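Local coordinates for protein methyltransferase FkbM (Methylobacillus flagellatus KT, PDB 2PY6) that probably acts as a methyltransferase, passing a methyl group to an acceptor substrate, at residues A[99-104]-A[130-135]; A[40-45]-A[113-118]; A[239-244]-A[273-278]. All coordinates share one frame; numbering follows the deposited sequence. Where two conformers were deposited one is given.

Contact 1 (A[99-104]-A[130-135]); sequences ISTDRF and DQICRT
Phe104 and Thr101 of helix 101-109 meet Ile132 and Cys133 of helix 123-135 through side chains alone. Ile132 CG2 is the shared point of contact: it lies 4.1 Å from Thr101 CG2 and, at an oblique approach to the ring, 4.1 Å from Phe104 CE2. Cys133 SG comes to the ring edge, close to the ring plane, 4.0 Å from Phe104 CZ, a sulfur-aromatic contact. With CG anti to the backbone nitrogen (chi1 157°), Phe104 stretches its ring out from its helix and brings CE2 and CZ to these two partners. Both helices cover the same face of a mostly parallel, Rossmann-like sheet, one ahead of strand 114-118 and the other in the beta-alpha-beta crossover from that strand to 140-142; Val56, Leu58 and Val82 of the sheet also pack on Phe104. Thr101 turns its methyl to Ile132 while its hydroxyl bonds Asp84. Ser100 caps helix 101-109, its OG accepting from Arg103 N at 3.0 Å; that OG also bonds Asp102 of the third subunit. Beyond Ile132, Arg134 grips Gln131 OE1 side-on with NH2 (2.8 Å) and NE, both from one face of the amide. The other end of that amide is held as well: Gln131 NE2 donates to Thr135 OG1 at 2.9 Å, nearly straight (167°) and in the amide plane, which fixes the rotation of the group.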
ATOM      1  N   ILE A  99      15.838 -10.640 -14.758  1.00 25.35           N
ATOM      2  CA  ILE A  99      16.155  -9.674 -15.810  1.00 25.00           C
ATOM      3  C   ILE A  99      14.959  -8.783 -16.156  1.00 26.74           C
ATOM      4  O   ILE A  99      13.839  -9.039 -15.737  1.00 25.08           O
ATOM      5  CB  ILE A  99      16.665 -10.383 -17.082  1.00 26.96           C
ATOM      6  CG1 ILE A  99      15.585 -11.262 -17.718  1.00 23.19           C
ATOM      7  CG2 ILE A  99      17.975 -11.186 -16.764  1.00 25.24           C
ATOM      8  CD1 ILE A  99      15.981 -11.877 -19.059  1.00 25.15           C
ATOM      9  N   SER A 100      15.231  -7.696 -16.865  1.00 26.20           N
ATOM     10  CA  SER A 100      14.196  -6.774 -17.305  1.00 27.29           C
ATOM     11  C   SER A 100      13.538  -7.312 -18.574  1.00 24.60           C
ATOM     12  O   SER A 100      14.087  -8.174 -19.256  1.00 26.44           O
ATOM     13  CB  SER A 100      14.811  -5.389 -17.607  1.00 26.59           C
ATOM     14  OG  SER A 100      15.595  -5.427 -18.800  1.00 27.68           O
ATOM     15  N   THR A 101      12.367  -6.804 -18.907  1.00 23.63           N
ATOM     16  CA  THR A 101      11.715  -7.212 -20.127  1.00 23.85           C
ATOM     17  C   THR A 101      12.549  -6.815 -21.339  1.00 24.77           C
ATOM     18  O   THR A 101      12.570  -7.561 -22.327  1.00 26.96           O
ATOM     19  CB  THR A 101      10.318  -6.590 -20.277  1.00 27.11           C
ATOM     20  OG1 THR A 101       9.553  -6.829 -19.093  1.00 23.96           O
ATOM     21  CG2 THR A 101       9.592  -7.173 -21.498  1.00 26.29           C
ATOM     22  N   ASP A 102      13.196  -5.635 -21.287  1.00 25.97           N
ATOM     23  CA  ASP A 102      14.094  -5.207 -22.367  1.00 27.43           C
ATOM     24  C   ASP A 102      15.267  -6.181 -22.564  1.00 27.98           C
ATOM     25  O   ASP A 102      15.661  -6.432 -23.687  1.00 29.17           O
ATOM     26  CB  ASP A 102      14.634  -3.777 -22.157  1.00 25.96           C
ATOM     27  CG  ASP A 102      13.619  -2.687 -22.511  1.00 28.77           C
ATOM     28  OD1 ASP A 102      12.580  -2.967 -23.182  1.00 30.82           O
ATOM     29  OD2 ASP A 102      13.871  -1.523 -22.123  1.00 25.93           O
ATOM     30  N   ARG A 103      15.811  -6.732 -21.481  1.00 27.92           N
ATOM     31  CA  ARG A 103      16.894  -7.703 -21.588  1.00 28.63           C
ATOM     32  C   ARG A 103      16.422  -9.019 -22.252  1.00 28.16           C
ATOM     33  O   ARG A 103      17.141  -9.629 -23.057  1.00 23.62           O
ATOM     34  CB  ARG A 103      17.487  -7.952 -20.199  1.00 31.88           C
ATOM     35  CG  ARG A 103      18.644  -8.965 -20.118  1.00 31.37           C
ATOM     36  CD  ARG A 103      19.784  -8.675 -21.072  1.00 45.60           C
ATOM     37  NE  ARG A 103      20.907  -9.613 -20.864  1.00 52.57           N
ATOM     38  CZ  ARG A 103      21.755 -10.055 -21.805  1.00 55.07           C
ATOM     39  NH1 ARG A 103      21.622  -9.710 -23.093  1.00 59.68           N
ATOM     40  NH2 ARG A 103      22.730 -10.900 -21.460  1.00 53.22           N
ATOM     41  N   PHE A 104      15.195  -9.414 -21.934  1.00 27.23           N
ATOM     42  CA  PHE A 104      14.569 -10.587 -22.491  1.00 29.08           C
ATOM     43  C   PHE A 104      14.354 -10.464 -23.997  1.00 28.17           C
ATOM     44  O   PHE A 104      14.706 -11.368 -24.742  1.00 25.97           O
ATOM     45  CB  PHE A 104      13.244 -10.845 -21.750  1.00 28.26           C
ATOM     46  CG  PHE A 104      12.226 -11.650 -22.529  1.00 30.37           C
ATOM     47  CD1 PHE A 104      12.509 -12.937 -22.963  1.00 25.93           C
ATOM     48  CD2 PHE A 104      10.952 -11.145 -22.742  1.00 25.84           C
ATOM     49  CE1 PHE A 104      11.567 -13.675 -23.641  1.00 25.31           C
ATOM     50  CE2 PHE A 104      10.013 -11.875 -23.421  1.00 25.92           C
ATOM     51  CZ  PHE A 104      10.320 -13.147 -23.874  1.00 27.96           C
ATOM     52  N   ASP A 130       2.107 -11.544 -23.227  1.00 30.41           N
ATOM     53  CA  ASP A 130       1.680 -12.182 -24.457  1.00 27.68           C
ATOM     54  C   ASP A 130       1.875 -11.250 -25.620  1.00 27.73           C
ATOM     55  O   ASP A 130       2.359 -11.681 -26.639  1.00 26.37           O
ATOM     56  CB  ASP A 130       0.219 -12.668 -24.389  1.00 28.91           C
ATOM     57  CG  ASP A 130       0.078 -14.003 -23.642  1.00 26.61           C
ATOM     58  OD1 ASP A 130       1.101 -14.715 -23.494  1.00 33.52           O
ATOM     59  OD2 ASP A 130      -1.044 -14.317 -23.178  1.00 29.61           O
ATOM     60  N   GLN A 131       1.539  -9.967 -25.471  1.00 27.50           N
ATOM     61  CA  GLN A 131       1.762  -9.045 -26.563  1.00 26.95           C
ATOM     62  C   GLN A 131       3.252  -8.780 -26.754  1.00 24.66           C
ATOM     63  O   GLN A 131       3.687  -8.692 -27.861  1.00 27.33           O
ATOM     64  CB  GLN A 131       0.962  -7.750 -26.421  1.00 25.48           C
ATOM     65  CG  GLN A 131       1.068  -6.843 -27.650  1.00 31.31           C
ATOM     66  CD  GLN A 131       0.684  -7.525 -28.965  1.00 35.74           C
ATOM     67  OE1 GLN A 131      -0.413  -8.086 -29.100  1.00 30.46           O
ATOM     68  NE2 GLN A 131       1.590  -7.466 -29.950  1.00 29.55           N
ATOM     69  N   ILE A 132       4.041  -8.621 -25.698  1.00 27.67           N
ATOM     70  CA  ILE A 132       5.490  -8.464 -25.882  1.00 28.94           C
ATOM     71  C   ILE A 132       6.052  -9.574 -26.766  1.00 30.23           C
ATOM     72  O   ILE A 132       6.841  -9.320 -27.684  1.00 32.48           O
ATOM     73  CB  ILE A 132       6.258  -8.529 -24.528  1.00 31.13           C
ATOM     74  CG1 ILE A 132       6.013  -7.260 -23.700  1.00 36.32           C
ATOM     75  CG2 ILE A 132       7.767  -8.759 -24.749  1.00 31.81           C
ATOM     76  CD1 ILE A 132       6.417  -5.976 -24.377  1.00 37.28           C
ATOM     77  N   CYS A 133       5.647 -10.809 -26.476  1.00 30.28           N
ATOM     78  CA  CYS A 133       6.106 -11.960 -27.230  1.00 28.24           C
ATOM     79  C   CYS A 133       5.653 -11.893 -28.663  1.00 29.75           C
ATOM     80  O   CYS A 133       6.464 -12.104 -29.548  1.00 29.79           O
ATOM     81  CB  CYS A 133       5.651 -13.269 -26.573  1.00 27.08           C
ATOM     82  SG  CYS A 133       6.469 -13.563 -24.962  1.00 29.51           S
ATOM     83  N   ARG A 134       4.375 -11.584 -28.899  1.00 29.84           N
ATOM     84  CA  ARG A 134       3.842 -11.497 -30.277  1.00 29.05           C
ATOM     85  C   ARG A 134       4.526 -10.428 -31.103  1.00 28.67           C
ATOM     86  O   ARG A 134       4.926 -10.685 -32.245  1.00 24.84           O
ATOM     87  CB  ARG A 134       2.320 -11.286 -30.299  1.00 29.78           C
ATOM     88  CG  ARG A 134       1.532 -12.483 -29.728  1.00 32.58           C
ATOM     89  CD  ARG A 134       0.050 -12.335 -29.965  1.00 31.07           C
ATOM     90  NE  ARG A 134      -0.592 -11.168 -29.326  1.00 31.80           N
ATOM     91  CZ  ARG A 134      -1.333 -11.185 -28.206  1.00 30.89           C
ATOM     92  NH1 ARG A 134      -1.536 -12.297 -27.526  1.00 32.85           N
ATOM     93  NH2 ARG A 134      -1.889 -10.065 -27.746  1.00 31.20           N
ATOM     94  N   THR A 135       4.680  -9.244 -30.516  1.00 29.72           N
ATOM     95  CA  THR A 135       5.374  -8.125 -31.163  1.00 29.70           C
ATOM     96  C   THR A 135       6.751  -8.560 -31.667  1.00 28.30           C
ATOM     97  O   THR A 135       7.136  -8.249 -32.782  1.00 26.13           O
ATOM     98  CB  THR A 135       5.538  -6.917 -30.163  1.00 31.09           C
ATOM     99  OG1 THR A 135       4.257  -6.338 -29.872  1.00 29.38           O
ATOM    100  CG2 THR A 135       6.415  -5.833 -30.738  1.00 34.14           C
TER

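Contact 2 (A[40-45]-A[113-118]); sequences ANVREV and DLVALN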
ATOM      1  N   ALA A  40       2.558 -23.823 -32.782  1.00 30.88           N
ATOM      2  CA  ALA A  40       3.425 -24.393 -33.820  1.00 30.75           C
ATOM      3  C   ALA A  40       4.892 -23.979 -33.715  1.00 29.42           C
ATOM      4  O   ALA A  40       5.776 -24.794 -33.911  1.00 29.69           O
ATOM      5  CB  ALA A  40       2.890 -23.998 -35.213  1.00 33.25           C
ATOM      6  N   ASN A  41       5.143 -22.705 -33.421  1.00 30.16           N
ATOM      7  CA  ASN A  41       6.508 -22.205 -33.350  1.00 27.87           C
ATOM      8  C   ASN A  41       7.274 -22.802 -32.174  1.00 28.07           C
ATOM      9  O   ASN A  41       8.498 -23.015 -32.269  1.00 27.38           O
ATOM     10  CB  ASN A  41       6.557 -20.664 -33.369  1.00 29.08           C
ATOM     11  CG  ASN A  41       5.779 -20.007 -32.230  1.00 26.57           C
ATOM     12  OD1 ASN A  41       5.020 -20.652 -31.486  1.00 32.69           O
ATOM     13  ND2 ASN A  41       5.956 -18.687 -32.103  1.00 18.91           N
ATOM     14  N   VAL A  42       6.553 -23.111 -31.090  1.00 25.52           N
ATOM     15  CA  VAL A  42       7.171 -23.780 -29.948  1.00 25.19           C
ATOM     16  C   VAL A  42       7.410 -25.244 -30.281  1.00 23.21           C
ATOM     17  O   VAL A  42       8.464 -25.790 -29.935  1.00 21.03           O
ATOM     18  CB  VAL A  42       6.310 -23.691 -28.701  1.00 26.77           C
ATOM     19  CG1 VAL A  42       6.939 -24.506 -27.563  1.00 29.58           C
ATOM     20  CG2 VAL A  42       6.100 -22.230 -28.293  1.00 30.18           C
ATOM     21  N   ARG A  43       6.427 -25.897 -30.913  1.00 22.87           N
ATOM     22  CA  ARG A  43       6.602 -27.303 -31.288  1.00 25.83           C
ATOM     23  C   ARG A  43       7.833 -27.495 -32.147  1.00 28.44           C
ATOM     24  O   ARG A  43       8.562 -28.474 -31.968  1.00 30.64           O
ATOM     25  CB  ARG A  43       5.402 -27.829 -32.066  1.00 23.34           C
ATOM     26  CG  ARG A  43       4.158 -27.906 -31.256  1.00 24.51           C
ATOM     27  CD  ARG A  43       2.980 -28.331 -32.030  1.00 21.70           C
ATOM     28  NE  ARG A  43       3.127 -29.690 -32.505  1.00 26.50           N
ATOM     29  CZ  ARG A  43       2.112 -30.459 -32.890  1.00 27.45           C
ATOM     30  NH1 ARG A  43       0.876 -30.035 -32.808  1.00 24.91           N
ATOM     31  NH2 ARG A  43       2.346 -31.683 -33.338  1.00 27.65           N
ATOM     32  N   GLU A  44       8.050 -26.584 -33.094  1.00 31.57           N
ATOM     33  CA  GLU A  44       9.208 -26.713 -33.981  1.00 34.30           C
ATOM     34  C   GLU A  44      10.530 -26.504 -33.240  1.00 29.93           C
ATOM     35  O   GLU A  44      11.512 -27.141 -33.573  1.00 28.25           O
ATOM     36  CB  GLU A  44       9.091 -25.872 -35.258  1.00 33.57           C
ATOM     37  CG  GLU A  44       9.474 -24.411 -35.207  1.00 44.65           C
ATOM     38  CD  GLU A  44       9.515 -23.793 -36.614  1.00 45.56           C
ATOM     39  OE1 GLU A  44       8.593 -24.091 -37.422  1.00 61.34           O
ATOM     40  OE2 GLU A  44      10.472 -23.033 -36.908  1.00 61.17           O
ATOM     41  N   VAL A  45      10.560 -25.638 -32.232  1.00 28.58           N
ATOM     42  CA  VAL A  45      11.774 -25.499 -31.418  1.00 27.07           C
ATOM     43  C   VAL A  45      12.017 -26.795 -30.618  1.00 26.93           C
ATOM     44  O   VAL A  45      13.129 -27.380 -30.676  1.00 23.93           O
ATOM     45  CB  VAL A  45      11.730 -24.288 -30.464  1.00 25.82           C
ATOM     46  CG1 VAL A  45      12.954 -24.285 -29.555  1.00 25.64           C
ATOM     47  CG2 VAL A  45      11.691 -22.986 -31.239  1.00 21.83           C
ATOM     48  N   ASP A 113      14.505 -20.714 -30.926  1.00 47.02           N
ATOM     49  CA  ASP A 113      15.341 -21.598 -30.053  1.00 44.39           C
ATOM     50  C   ASP A 113      15.130 -21.272 -28.540  1.00 43.30           C
ATOM     51  O   ASP A 113      15.329 -22.159 -27.664  1.00 42.62           O
ATOM     52  CB  ASP A 113      16.784 -21.860 -30.467  1.00 47.92           C
ATOM     53  CG  ASP A 113      16.899 -23.021 -31.488  1.00 50.67           C
ATOM     54  OD1 ASP A 113      15.905 -23.300 -32.219  1.00 50.32           O
ATOM     55  OD2 ASP A 113      17.990 -23.639 -31.552  1.00 46.54           O
ATOM     56  N   LEU A 114      14.747 -20.018 -28.260  0.50 41.14           N
ATOM     57  CA  LEU A 114      14.445 -19.540 -26.905  0.50 39.97           C
ATOM     58  C   LEU A 114      12.928 -19.378 -26.813  0.50 37.91           C
ATOM     59  O   LEU A 114      12.330 -18.635 -27.607  0.50 36.27           O
ATOM     60  CB  LEU A 114      15.111 -18.191 -26.607  0.50 39.17           C
ATOM     61  CG  LEU A 114      14.859 -17.607 -25.201  0.50 39.17           C
ATOM     62  CD1 LEU A 114      15.474 -18.484 -24.109  0.50 37.63           C
ATOM     63  CD2 LEU A 114      15.382 -16.183 -25.109  0.50 37.36           C
ATOM     64  N   VAL A 115      12.326 -20.076 -25.849  1.00 35.18           N
ATOM     65  CA  VAL A 115      10.885 -20.034 -25.617  1.00 33.21           C
ATOM     66  C   VAL A 115      10.610 -19.244 -24.322  1.00 34.18           C
ATOM     67  O   VAL A 115      11.421 -19.260 -23.388  1.00 31.22           O
ATOM     68  CB  VAL A 115      10.346 -21.449 -25.523  1.00 32.23           C
ATOM     69  CG1 VAL A 115       8.853 -21.458 -25.291  1.00 35.75           C
ATOM     70  CG2 VAL A 115      10.692 -22.231 -26.819  1.00 30.83           C
ATOM     71  N   ALA A 116       9.475 -18.545 -24.268  1.00 32.89           N
ATOM     72  CA  ALA A 116       9.083 -17.840 -23.060  1.00 31.49           C
ATOM     73  C   ALA A 116       7.854 -18.506 -22.408  1.00 31.72           C
ATOM     74  O   ALA A 116       6.853 -18.801 -23.060  1.00 31.24           O
ATOM     75  CB  ALA A 116       8.825 -16.378 -23.352  1.00 29.51           C
ATOM     76  N   LEU A 117       7.952 -18.788 -21.119  1.00 31.04           N
ATOM     77  CA  LEU A 117       6.798 -19.287 -20.365  1.00 31.07           C
ATOM     78  C   LEU A 117       6.115 -18.117 -19.659  1.00 26.17           C
ATOM     79  O   LEU A 117       6.662 -17.570 -18.721  1.00 30.66           O
ATOM     80  CB  LEU A 117       7.216 -20.344 -19.356  1.00 30.45           C
ATOM     81  CG  LEU A 117       6.184 -20.785 -18.299  1.00 30.96           C
ATOM     82  CD1 LEU A 117       4.794 -21.103 -18.829  1.00 29.38           C
ATOM     83  CD2 LEU A 117       6.729 -21.991 -17.579  1.00 35.71           C
ATOM     84  N   ASN A 118       4.925 -17.739 -20.120  1.00 25.89           N
ATOM     85  CA  ASN A 118       4.138 -16.696 -19.475  1.00 28.45           C
ATOM     86  C   ASN A 118       3.430 -17.351 -18.275  1.00 32.04           C
ATOM     87  O   ASN A 118       2.443 -18.072 -18.450  1.00 34.19           O
ATOM     88  CB  ASN A 118       3.149 -16.072 -20.465  1.00 27.37           C
ATOM     89  CG  ASN A 118       2.453 -14.819 -19.926  1.00 27.39           C
ATOM     90  OD1 ASN A 118       2.543 -14.510 -18.754  1.00 25.81           O
ATOM     91  ND2 ASN A 118       1.757 -14.092 -20.806  1.00 23.03           N
TER
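The Asp113 carboxylate, which reaches Val45 at its flank, is gripped by two arginines near the end of helix 40-49: OD1 pairs with Arg48 NE and OD2 with Arg49 NE. CB leads away from the helix, yet the carboxylate bends back, so that OD1 lies 4.1 Å from Val45 CG1. Val45 presses both methyls onto the backbone just after a cis peptide bond, CG1 at 3.6 Å from Asp113 CA and CG2 at 3.6 Å from Asp113 N. CG1 stands anti to its own backbone nitrogen (chi1 174°) and thereby also meets Val115 CG2, 4.1 Å away. One turn earlier, Val42 CG2 touches Val115 CG1 at 4.1 Å, the two side chains meeting at about a right angle. Val115 thus splits its branches between the two helix valines, while Leu141 packs against both Val42 and Val115. Shortening Val45 to an alanine would probably leave Val115 CG2 and the Asp113 backbone without their methyl cover, opening a gap under the helix. Apolar branches from one helical turn to the next, laid on a strand residue that points at the helix, are the usual helix-on-sheet packing of a Rossmann-like alpha/beta domain.

Contact 3 (A[239-244]-A[273-278]); sequences ESLAGL and RRYTDT. With PEG (di(hydroxyethyl)ether), chain H.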
ATOM      1  N   GLU A 239     -15.448 -18.304   5.463  1.00 30.87           N
ATOM      2  CA  GLU A 239     -16.097 -17.550   4.415  1.00 32.31           C
ATOM      3  C   GLU A 239     -17.467 -18.075   4.097  1.00 31.08           C
ATOM      4  O   GLU A 239     -18.344 -17.286   3.822  1.00 31.22           O
ATOM      5  CB  GLU A 239     -15.302 -17.583   3.099  1.00 34.62           C
ATOM      6  CG  GLU A 239     -13.955 -16.888   3.053  1.00 36.02           C
ATOM      7  CD  GLU A 239     -13.187 -17.297   1.786  1.00 42.75           C
ATOM      8  OE1 GLU A 239     -12.840 -18.509   1.694  1.00 56.79           O
ATOM      9  OE2 GLU A 239     -12.911 -16.420   0.915  1.00 46.08           O
ATOM     10  N   SER A 240     -17.681 -19.390   4.110  1.00 32.62           N
ATOM     11  CA  SER A 240     -19.030 -19.894   3.794  1.00 33.45           C
ATOM     12  C   SER A 240     -20.034 -19.524   4.893  1.00 30.18           C
ATOM     13  O   SER A 240     -21.205 -19.386   4.615  1.00 28.99           O
ATOM     14  CB  SER A 240     -19.067 -21.396   3.501  1.00 33.02           C
ATOM     15  OG  SER A 240     -17.969 -21.796   2.715  1.00 38.71           O
ATOM     16  N   LEU A 241     -19.576 -19.394   6.134  1.00 30.31           N
ATOM     17  CA  LEU A 241     -20.446 -18.983   7.225  1.00 28.87           C
ATOM     18  C   LEU A 241     -20.812 -17.527   6.990  1.00 27.89           C
ATOM     19  O   LEU A 241     -21.988 -17.125   7.130  1.00 27.60           O
ATOM     20  CB  LEU A 241     -19.773 -19.175   8.604  1.00 27.48           C
ATOM     21  CG  LEU A 241     -20.393 -18.384   9.789  1.00 30.89           C
ATOM     22  CD1 LEU A 241     -21.816 -18.813  10.125  1.00 26.90           C
ATOM     23  CD2 LEU A 241     -19.559 -18.466  11.031  1.00 25.71           C
ATOM     24  N   ALA A 242     -19.815 -16.719   6.626  1.00 26.96           N
ATOM     25  CA  ALA A 242     -20.074 -15.319   6.310  1.00 26.61           C
ATOM     26  C   ALA A 242     -21.040 -15.177   5.162  1.00 28.33           C
ATOM     27  O   ALA A 242     -21.894 -14.297   5.191  1.00 28.82           O
ATOM     28  CB  ALA A 242     -18.770 -14.584   5.995  1.00 31.12           C
ATOM     29  N   GLY A 243     -20.937 -16.059   4.156  1.00 27.93           N
ATOM     30  CA  GLY A 243     -21.836 -15.993   2.997  1.00 24.56           C
ATOM     31  C   GLY A 243     -23.250 -16.425   3.342  1.00 26.66           C
ATOM     32  O   GLY A 243     -24.211 -15.826   2.866  1.00 26.04           O
ATOM     33  N   LEU A 244     -23.397 -17.467   4.161  1.00 27.36           N
ATOM     34  CA  LEU A 244     -24.749 -17.871   4.579  1.00 29.91           C
ATOM     35  C   LEU A 244     -25.380 -16.718   5.384  1.00 27.76           C
ATOM     36  O   LEU A 244     -26.533 -16.338   5.161  1.00 28.05           O
ATOM     37  CB  LEU A 244     -24.757 -19.171   5.387  1.00 23.77           C
ATOM     38  CG  LEU A 244     -26.142 -19.648   5.893  1.00 27.61           C
ATOM     39  CD1 LEU A 244     -27.053 -20.122   4.782  1.00 32.02           C
ATOM     40  CD2 LEU A 244     -26.050 -20.792   6.897  1.00 31.20           C
ATOM     41  N   ARG A 273     -15.669 -15.371  17.295  1.00 34.35           N
ATOM     42  CA  ARG A 273     -15.681 -14.195  18.175  1.00 35.92           C
ATOM     43  C   ARG A 273     -16.295 -12.977  17.508  1.00 34.11           C
ATOM     44  O   ARG A 273     -16.768 -12.094  18.192  1.00 30.30           O
ATOM     45  CB  ARG A 273     -14.282 -13.798  18.660  1.00 36.07           C
ATOM     46  CG  ARG A 273     -13.725 -14.650  19.740  1.00 36.85           C
ATOM     47  CD  ARG A 273     -12.278 -14.248  20.117  1.00 36.43           C
ATOM     48  NE  ARG A 273     -11.600 -15.437  20.619  1.00 44.06           N
ATOM     49  CZ  ARG A 273     -10.653 -16.130  19.995  1.00 40.45           C
ATOM     50  NH1 ARG A 273     -10.134 -15.762  18.846  1.00 45.13           N
ATOM     51  NH2 ARG A 273     -10.168 -17.212  20.576  1.00 51.75           N
ATOM     52  N   ARG A 274     -16.273 -12.891  16.184  1.00 34.75           N
ATOM     53  CA  ARG A 274     -16.886 -11.730  15.576  1.00 37.65           C
ATOM     54  C   ARG A 274     -18.418 -11.808  15.647  1.00 36.25           C
ATOM     55  O   ARG A 274     -19.088 -10.803  15.490  1.00 38.38           O
ATOM     56  CB  ARG A 274     -16.303 -11.395  14.185  1.00 37.51           C
ATOM     57  CG  ARG A 274     -16.548 -12.306  13.076  1.00 44.69           C
ATOM     58  CD  ARG A 274     -15.983 -11.709  11.759  1.00 45.00           C
ATOM     59  NE  ARG A 274     -14.524 -11.794  11.727  1.00 56.27           N
ATOM     60  CZ  ARG A 274     -13.799 -12.573  10.910  1.00 58.08           C
ATOM     61  NH1 ARG A 274     -14.358 -13.326   9.966  1.00 49.48           N
ATOM     62  NH2 ARG A 274     -12.468 -12.567  11.015  1.00 53.24           N
ATOM     63  N   TYR A 275     -18.966 -12.971  16.005  1.00 35.24           N
ATOM     64  CA  TYR A 275     -20.405 -13.159  16.081  1.00 31.79           C
ATOM     65  C   TYR A 275     -20.921 -13.444  17.454  1.00 30.36           C
ATOM     66  O   TYR A 275     -22.092 -13.721  17.609  1.00 29.23           O
ATOM     67  CB  TYR A 275     -20.798 -14.303  15.168  1.00 31.83           C
ATOM     68  CG  TYR A 275     -20.382 -14.077  13.744  1.00 28.87           C
ATOM     69  CD1 TYR A 275     -20.872 -13.000  13.022  1.00 32.24           C
ATOM     70  CD2 TYR A 275     -19.538 -14.964  13.100  1.00 31.33           C
ATOM     71  CE1 TYR A 275     -20.490 -12.786  11.691  1.00 40.17           C
ATOM     72  CE2 TYR A 275     -19.157 -14.773  11.775  1.00 33.54           C
ATOM     73  CZ  TYR A 275     -19.633 -13.691  11.068  1.00 39.27           C
ATOM     74  OH  TYR A 275     -19.252 -13.522   9.747  1.00 34.35           O
ATOM     75  N   THR A 276     -20.071 -13.283  18.461  1.00 31.72           N
ATOM     76  CA  THR A 276     -20.434 -13.618  19.819  1.00 32.13           C
ATOM     77  C   THR A 276     -21.724 -12.938  20.375  1.00 31.50           C
ATOM     78  O   THR A 276     -22.461 -13.540  21.130  1.00 29.12           O
ATOM     79  CB  THR A 276     -19.198 -13.477  20.772  1.00 30.72           C
ATOM     80  OG1 THR A 276     -19.613 -13.749  22.106  1.00 39.37           O
ATOM     81  CG2 THR A 276     -18.623 -12.091  20.771  1.00 38.92           C
ATOM     82  N   ASP A 277     -22.016 -11.713  19.966  1.00 32.38           N
ATOM     83  CA  ASP A 277     -23.188 -11.002  20.460  1.00 32.19           C
ATOM     84  C   ASP A 277     -24.397 -11.137  19.548  1.00 31.91           C
ATOM     85  O   ASP A 277     -25.386 -10.481  19.787  1.00 27.70           O
ATOM     86  CB  ASP A 277     -22.861  -9.508  20.559  1.00 35.41           C
ATOM     87  CG  ASP A 277     -21.651  -9.225  21.431  1.00 39.50           C
ATOM     88  OD1 ASP A 277     -21.566  -9.774  22.558  1.00 45.82           O
ATOM     89  OD2 ASP A 277     -20.788  -8.454  20.964  1.00 52.62           O
ATOM     90  N   THR A 278     -24.300 -11.907  18.461  1.00 31.80           N
ATOM     91  CA  THR A 278     -25.437 -12.086  17.541  1.00 32.41           C
ATOM     92  C   THR A 278     -26.426 -13.053  18.182  1.00 35.73           C
ATOM     93  O   THR A 278     -26.070 -13.752  19.134  1.00 37.63           O
ATOM     94  CB  THR A 278     -25.006 -12.663  16.187  1.00 31.01           C
ATOM     95  OG1 THR A 278     -24.559 -14.028  16.348  1.00 25.87           O
ATOM     96  CG2 THR A 278     -23.903 -11.813  15.542  1.00 24.78           C
TER
HETATM   97  C1  PEG H 415     -16.339 -14.335   2.303  1.00 57.87           C
HETATM   98  O1  PEG H 415     -17.585 -15.065   2.189  1.00 56.08           O
HETATM   99  C2  PEG H 415     -16.048 -13.707   3.671  1.00 48.85           C
HETATM  100  O2  PEG H 415     -15.110 -14.390   4.504  1.00 50.12           O
HETATM  101  C3  PEG H 415     -15.058 -13.890   5.847  1.00 41.64           C
HETATM  102  C4  PEG H 415     -14.018 -14.688   6.644  1.00 49.24           C
HETATM  103  O4  PEG H 415     -14.606 -15.462   7.706  1.00 43.93           O
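Tyr275 reaches from the turn after helix 262-274 to Leu241 and Ala242 on helix 239-248. From CB, which points at that helix, CG swings anti to the carbonyl carbon (chi1 -58°) and the ring runs outward along Leu241. Its CD2 and then CE2 pass Leu241 CD2, nearest at CE2 (3.8 Å); the leucine and the tyrosine run alongside one another, heading opposite ways, with the methyl oblique to the ring. At the tip, OH rests 3.9 Å from Ala242 CB. Arg274 CG lies over the centre of one ring face, 3.8 Å above it. Tyr275 O is gripped twice by Thr278, by its N across a type I turn and by OG1 at 2.8 Å in the carbonyl plane, which ties down the base of the tyrosine. Beyond the tip runs a di(hydroxyethyl)ether molecule, probably from the crystallisation liquor. Its O1 donates to Glu239 O at 2.9 Å, its C2 touches Ala242 CB at 3.7 Å, and O4 takes a weak bond from Arg274 NH1 at the guanidinium edge. Arg274 NH2 bonds Ser89 O of the fourth subunit. Across the segments the contact is apolar apart from the tyrosine hydroxyl; beside it the carbonyls of Ile237 and Glu239 accept from the guest and the arginine edge donates weakly, consistent with the usual S-adenosylmethionine site after the first strand of Rossmann-fold methyltransferases, no cofactor being seen here.

Overall arrangement
Contacts 1 and 2 belong to one Rossmann-like sheet in the first half of the chain, their centres 14 Å apart and their segments alternating in sequence. They meet at strand 114-118, which lies in contact 2 and is flanked by the helices of contact 1: Val115 looks to helix 40-49, Ala116 to Phe104 and Cys133, and Asn118 ND2 probably hydrogen-bonds Asp130 OD1 (2.8 Å). Contact 3 comes later, in the FkbM methyltransferase region built on a separate seven-stranded sheet. Its centre is 46 Å from contact 1 and 50 Å from contact 2, with no touch to either. The chain thus carries two distinct alpha/beta units, and the assembly brings them together: Thr135 packs on Thr278 of the second subunit.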